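Local coordinates for protein demethylmenaquinone Methyltransferase (Thermus thermophilus, PDB 1J3L) that is of uncertain function but belongs to the Aldolase/RraA family and assembles from three copies of one chain, at residues R30-V35 with F142-E147; L18-K23 with D148-L153. All coordinates share one frame; numbering follows the deposited sequence.

Contact 1 of 2, residues R30-V35 with F142-E147; sequences RFAGRV and FLLADE
Arg30 stands just before strand 31-39, with its side chain extended from CG to NE. It passes Asp146, where Arg30 CG lies 3.6 Å from Asp146 CB. The guanidinium then grips Glu147 side-on with two nitrogens. Arg30 NE donates to Glu147 OE1 at 2.9 Å, and Arg30 NH2 to Glu147 OE2 at a very short 2.5 Å. Both oxygens use their syn lone pairs, and the two flat groups are nearly coplanar, 29° apart. Glu147 OE2 also has a salt bridge to Arg4.

Phe31 starts the antiparallel pairing with strand 142-146. It forms a hydrogen-bonded pair with Ala145, each N-H meeting the other's carbonyl. Its CG takes the crowded position between the backbone N and the carbonyl carbon (chi1 62°). Ala145 CB then sits over one ring face, 3.7 Å from the Phe31 ring centroid, a CH-pi contact. Ala32 comes next, in a non-hydrogen-bonded pair with Leu144. Its CB packs 3.8 Å from Leu144 CD2 and also meets the tip of the Phe142 ring. Gly33 pairs with Leu143 through two hydrogen bonds. The bond from Leu143 N to Gly33 O is 2.8 Å long and almost straight, at 176°. Phe142 CD1 and CE1 lie alongside the Gly33 backbone. At Val35, CG2 presses tightly on Leu143 CB, at 3.4 Å.

The chemistry thus splits along the strands. Backbone bonds and apolar packing hold the middle, while a two-pronged salt bridge clamps the Arg30 end and would fix the rotation of both charged groups.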
loop_
_atom_site.group_PDB
_atom_site.type_symbol
_atom_site.label_atom_id
_atom_site.label_comp_id
_atom_site.label_asym_id
_atom_site.label_seq_id
_atom_site.Cartn_x
_atom_site.Cartn_y
_atom_site.Cartn_z
ATOM N N ARG A 30 -0.708 14.923 -10.253
ATOM C CA ARG A 30 0.423 15.172 -11.140
ATOM C C ARG A 30 0.997 16.563 -10.912
ATOM O O ARG A 30 0.259 17.553 -10.859
ATOM C CB ARG A 30 -0.012 15.019 -12.603
ATOM C CG ARG A 30 -0.492 13.617 -12.956
ATOM C CD ARG A 30 -0.977 13.535 -14.390
ATOM N NE ARG A 30 -1.275 12.159 -14.785
ATOM C CZ ARG A 30 -1.878 11.816 -15.922
ATOM N NH1 ARG A 30 -2.254 12.745 -16.793
ATOM N NH2 ARG A 30 -2.120 10.540 -16.187
ATOM N N PHE A 31 2.317 16.621 -10.773
ATOM C CA PHE A 31 3.035 17.868 -10.553
ATOM C C PHE A 31 4.504 17.665 -10.927
ATOM O O PHE A 31 4.965 16.532 -11.075
ATOM C CB PHE A 31 2.927 18.304 -9.086
ATOM C CG PHE A 31 3.538 17.331 -8.115
ATOM C CD1 PHE A 31 2.865 16.166 -7.760
ATOM C CD2 PHE A 31 4.790 17.580 -7.552
ATOM C CE1 PHE A 31 3.430 15.246 -6.846
ATOM C CE2 PHE A 31 5.370 16.677 -6.641
ATOM C CZ PHE A 31 4.683 15.506 -6.287
ATOM N N ALA A 32 5.232 18.767 -11.070
ATOM C CA ALA A 32 6.638 18.715 -11.441
ATOM C C ALA A 32 7.342 20.030 -11.128
ATOM O O ALA A 32 6.696 21.056 -10.928
ATOM C CB ALA A 32 6.754 18.401 -12.927
ATOM N N GLY A 33 8.669 20.008 -11.088
ATOM C CA GLY A 33 9.388 21.237 -10.809
ATOM C C GLY A 33 10.853 21.061 -10.469
ATOM O O GLY A 33 11.359 19.937 -10.376
ATOM N N ARG A 34 11.538 22.190 -10.298
ATOM C CA ARG A 34 12.943 22.194 -9.941
ATOM C C ARG A 34 13.033 21.666 -8.510
ATOM O O ARG A 34 12.353 22.169 -7.616
ATOM C CB ARG A 34 13.504 23.621 -10.018
ATOM C CG ARG A 34 15.012 23.692 -9.834
ATOM C CD ARG A 34 15.538 25.124 -9.885
ATOM N NE ARG A 34 17.000 25.162 -9.859
ATOM C CZ ARG A 34 17.784 24.831 -10.885
ATOM N NH1 ARG A 34 17.255 24.435 -12.032
ATOM N NH2 ARG A 34 19.102 24.895 -10.766
ATOM N N VAL A 35 13.870 20.657 -8.304
ATOM C CA VAL A 35 14.047 20.037 -6.999
ATOM C C VAL A 35 14.829 20.858 -5.981
ATOM O O VAL A 35 15.835 21.494 -6.291
ATOM C CB VAL A 35 14.749 18.646 -7.128
ATOM C CG1 VAL A 35 15.052 18.079 -5.761
ATOM C CG2 VAL A 35 13.870 17.681 -7.905
ATOM N N PHE A 142 15.370 18.234 -12.126
ATOM C CA PHE A 142 13.956 18.454 -12.411
ATOM C C PHE A 142 13.186 17.203 -12.001
ATOM O O PHE A 142 13.572 16.086 -12.347
ATOM C CB PHE A 142 13.739 18.720 -13.905
ATOM C CG PHE A 142 12.336 19.152 -14.254
ATOM C CD1 PHE A 142 11.839 20.376 -13.823
ATOM C CD2 PHE A 142 11.513 18.330 -15.015
ATOM C CE1 PHE A 142 10.537 20.777 -14.151
ATOM C CE2 PHE A 142 10.217 18.717 -15.346
ATOM C CZ PHE A 142 9.727 19.945 -14.911
ATOM N N LEU A 143 12.107 17.387 -11.248
ATOM C CA LEU A 143 11.312 16.254 -10.814
ATOM C C LEU A 143 9.946 16.232 -11.472
ATOM O O LEU A 143 9.308 17.265 -11.675
ATOM C CB LEU A 143 11.165 16.244 -9.289
ATOM C CG LEU A 143 10.354 15.089 -8.688
ATOM C CD1 LEU A 143 10.752 14.868 -7.233
ATOM C CD2 LEU A 143 8.869 15.392 -8.799
ATOM N N LEU A 144 9.515 15.028 -11.812
ATOM C CA LEU A 144 8.232 14.806 -12.440
ATOM C C LEU A 144 7.530 13.769 -11.591
ATOM O O LEU A 144 8.139 12.788 -11.168
ATOM C CB LEU A 144 8.426 14.291 -13.868
ATOM C CG LEU A 144 8.370 15.343 -14.978
ATOM C CD1 LEU A 144 9.247 14.941 -16.146
ATOM C CD2 LEU A 144 6.929 15.521 -15.414
ATOM N N ALA A 145 6.249 13.986 -11.329
ATOM C CA ALA A 145 5.504 13.046 -10.513
ATOM C C ALA A 145 4.097 12.817 -11.021
ATOM O O ALA A 145 3.369 13.765 -11.335
ATOM C CB ALA A 145 5.463 13.535 -9.067
ATOM N N ASP A 146 3.729 11.541 -11.104
ATOM C CA ASP A 146 2.395 11.145 -11.534
ATOM C C ASP A 146 2.089 9.729 -11.038
ATOM O O ASP A 146 2.865 9.160 -10.273
ATOM C CB ASP A 146 2.261 11.233 -13.065
ATOM C CG ASP A 146 3.219 10.313 -13.796
ATOM O OD1 ASP A 146 3.370 9.149 -13.373
ATOM O OD2 ASP A 146 3.810 10.750 -14.809
ATOM N N GLU A 147 0.963 9.171 -11.478
ATOM C CA GLU A 147 0.539 7.831 -11.077
ATOM C C GLU A 147 1.531 6.699 -11.347
ATOM O O GLU A 147 1.426 5.636 -10.743
ATOM C CB GLU A 147 -0.790 7.473 -11.742
ATOM C CG GLU A 147 -0.714 7.299 -13.251
ATOM C CD GLU A 147 -0.944 8.595 -14.022
ATOM O OE1 GLU A 147 -1.116 9.660 -13.389
ATOM O OE2 GLU A 147 -0.957 8.540 -15.271
#

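Contact 2 of 2, residues L18-K23 with D148-L153; sequences LPMVFK and DGLLLL
Leu150 is the hub of this contact, and three side chains of residues 18-23 converge on its two methyls. Leu18 and Leu150 point to the same face of the sheet and cross obliquely. Their CD1 atoms, Leu18 CD1 and Leu150 CD1, meet tip to tip at 4.2 Å. Phe22 approaches Leu150 at about a right angle, its CE1 also 4.2 Å from Leu150 CD1. That methyl therefore touches both an aliphatic and an aromatic neighbour. The other branch takes Met20, a selenomethionine. Its CG is anti to the backbone N (chi1 -176°), and the chain then bends at chi2 and chi3. The bends curl the terminal methyl back over the strand. There Met20 CE lies 3.9 Å from Leu150 CD2 and a tight 3.5 Å from Gly149 CA. Gly149 has no side chain, and its CA lies against Leu18 O as well as under this methyl.

A backbone pair accompanies this packing. Leu18 and Leu150 form an antiparallel hydrogen-bonded pair. Leu18 N donates to Leu150 O at 2.9 Å, and Leu150 N returns a nearly straight bond (174°) to Leu18 O at 3.0 Å. Strand 16-18 ends at Leu18. An inverse gamma turn centred on Met20 follows, and the Met20 side chain points toward strand 149-153. Leu109 of strand 107-110 touches Met20, Phe22 and Leu150 and adds to the same apolar cluster. Asp148 points away, and its OD1 accepts a hydrogen bond from Thr98 N of the second subunit.

Polar bonding between the segments is thus limited to one reciprocal backbone pair. The side chains that meet across the contact are apolar, so their packing round Leu150 probably rests on shape rather than charge.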
loop_
_atom_site.group_PDB
_atom_site.type_symbol
_atom_site.label_atom_id
_atom_site.label_comp_id
_atom_site.label_asym_id
_atom_site.label_seq_id
_atom_site.Cartn_x
_atom_site.Cartn_y
_atom_site.Cartn_z
ATOM N N LEU A 18 11.840 6.533 -9.423
ATOM C CA LEU A 18 11.393 5.894 -8.200
ATOM C C LEU A 18 9.993 5.342 -8.444
ATOM O O LEU A 18 9.171 5.977 -9.113
ATOM C CB LEU A 18 11.372 6.898 -7.044
ATOM C CG LEU A 18 12.740 7.225 -6.442
ATOM C CD1 LEU A 18 12.620 8.319 -5.405
ATOM C CD2 LEU A 18 13.312 5.971 -5.823
ATOM N N PRO A 19 9.715 4.131 -7.938
ATOM C CA PRO A 19 8.387 3.542 -8.127
ATOM C C PRO A 19 7.359 4.328 -7.313
ATOM O O PRO A 19 7.712 5.036 -6.367
ATOM C CB PRO A 19 8.569 2.107 -7.625
ATOM C CG PRO A 19 9.642 2.260 -6.572
ATOM C CD PRO A 19 10.610 3.211 -7.213
HETATM N N MSE A 20 6.094 4.215 -7.694
HETATM C CA MSE A 20 5.032 4.914 -6.987
HETATM C C MSE A 20 4.673 4.156 -5.713
HETATM O O MSE A 20 3.631 3.516 -5.636
HETATM C CB MSE A 20 3.798 5.067 -7.892
HETATM C CG MSE A 20 2.665 5.883 -7.267
HETATM SE SE MSE A 20 3.314 7.302 -6.123
HETATM C CE MSE A 20 4.195 8.378 -7.447
ATOM N N VAL A 21 5.557 4.231 -4.722
ATOM C CA VAL A 21 5.363 3.566 -3.438
ATOM C C VAL A 21 5.016 4.607 -2.363
ATOM O O VAL A 21 5.113 4.352 -1.164
ATOM C CB VAL A 21 6.627 2.786 -3.028
ATOM C CG1 VAL A 21 6.919 1.713 -4.064
ATOM C CG2 VAL A 21 7.818 3.730 -2.905
ATOM N N PHE A 22 4.626 5.792 -2.820
ATOM C CA PHE A 22 4.225 6.874 -1.935
ATOM C C PHE A 22 2.709 7.041 -2.053
ATOM O O PHE A 22 2.136 6.780 -3.100
ATOM C CB PHE A 22 4.890 8.193 -2.339
ATOM C CG PHE A 22 6.376 8.213 -2.159
ATOM C CD1 PHE A 22 7.215 7.628 -3.101
ATOM C CD2 PHE A 22 6.946 8.852 -1.057
ATOM C CE1 PHE A 22 8.608 7.681 -2.953
ATOM C CE2 PHE A 22 8.338 8.910 -0.897
ATOM C CZ PHE A 22 9.168 8.325 -1.848
ATOM N N LYS A 23 2.051 7.457 -0.984
ATOM C CA LYS A 23 0.619 7.667 -1.072
ATOM C C LYS A 23 0.446 9.109 -1.522
ATOM O O LYS A 23 1.276 9.956 -1.216
ATOM C CB LYS A 23 -0.048 7.443 0.283
ATOM C CG LYS A 23 0.254 6.073 0.878
ATOM C CD LYS A 23 -0.736 5.672 1.963
ATOM C CE LYS A 23 -0.346 4.337 2.589
ATOM N NZ LYS A 23 -1.447 3.739 3.403
ATOM N N ASP A 148 2.482 6.907 -12.253
ATOM C CA ASP A 148 3.449 5.859 -12.551
ATOM C C ASP A 148 4.739 6.027 -11.768
ATOM O O ASP A 148 5.668 5.235 -11.928
ATOM C CB ASP A 148 3.776 5.810 -14.051
ATOM C CG ASP A 148 2.568 5.462 -14.907
ATOM O OD1 ASP A 148 1.926 4.423 -14.643
ATOM O OD2 ASP A 148 2.268 6.230 -15.848
ATOM N N GLY A 149 4.811 7.058 -10.934
ATOM C CA GLY A 149 6.017 7.259 -10.155
ATOM C C GLY A 149 6.693 8.613 -10.282
ATOM O O GLY A 149 6.077 9.599 -10.683
ATOM N N LEU A 150 7.976 8.649 -9.939
ATOM C CA LEU A 150 8.756 9.882 -9.969
ATOM C C LEU A 150 9.956 9.792 -10.896
ATOM O O LEU A 150 10.735 8.842 -10.823
ATOM C CB LEU A 150 9.273 10.211 -8.569
ATOM C CG LEU A 150 8.326 10.066 -7.377
ATOM C CD1 LEU A 150 9.076 10.390 -6.093
ATOM C CD2 LEU A 150 7.155 10.989 -7.545
ATOM N N LEU A 151 10.107 10.790 -11.762
ATOM C CA LEU A 151 11.236 10.836 -12.679
ATOM C C LEU A 151 12.118 12.035 -12.326
ATOM O O LEU A 151 11.636 13.162 -12.205
ATOM C CB LEU A 151 10.756 10.961 -14.127
ATOM C CG LEU A 151 11.861 10.891 -15.195
ATOM C CD1 LEU A 151 12.494 9.508 -15.194
ATOM C CD2 LEU A 151 11.285 11.197 -16.564
ATOM N N LEU A 152 13.409 11.778 -12.153
ATOM C CA LEU A 152 14.376 12.817 -11.820
ATOM C C LEU A 152 15.338 13.024 -12.987
ATOM O O LEU A 152 16.095 12.120 -13.332
ATOM C CB LEU A 152 15.180 12.413 -10.584
ATOM C CG LEU A 152 14.464 12.275 -9.241
ATOM C CD1 LEU A 152 15.460 11.753 -8.218
ATOM C CD2 LEU A 152 13.904 13.625 -8.803
ATOM N N LEU A 153 15.309 14.215 -13.581
ATOM C CA LEU A 153 16.171 14.551 -14.712
ATOM C C LEU A 153 17.223 15.568 -14.276
ATOM O O LEU A 153 16.930 16.465 -13.484
ATOM C CB LEU A 153 15.323 15.127 -15.851
ATOM C CG LEU A 153 14.215 14.200 -16.362
ATOM C CD1 LEU A 153 13.275 14.933 -17.293
ATOM C CD2 LEU A 153 14.848 13.023 -17.058
#

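Both contacts belong to one mixed sheet and meet through two neighbouring strands. Strands 142-146 and 149-153 follow each other in the chain and pair antiparallel, with probable hydrogen bonds such as Leu144 N to Leu151 O. Strand 31-39 lies on the far side of 142-146, and strand 16-18 on the far side of 149-153. Contact 1 is partly buried and mixes a long run of backbone pairing with a salt bridge at one end. Contact 2 is buried and smaller, with a single bridge and an apolar cluster. Met20 CE packs on Asp146 O, and Leu150 on Ala145, joining the two. Each also reaches the second subunit.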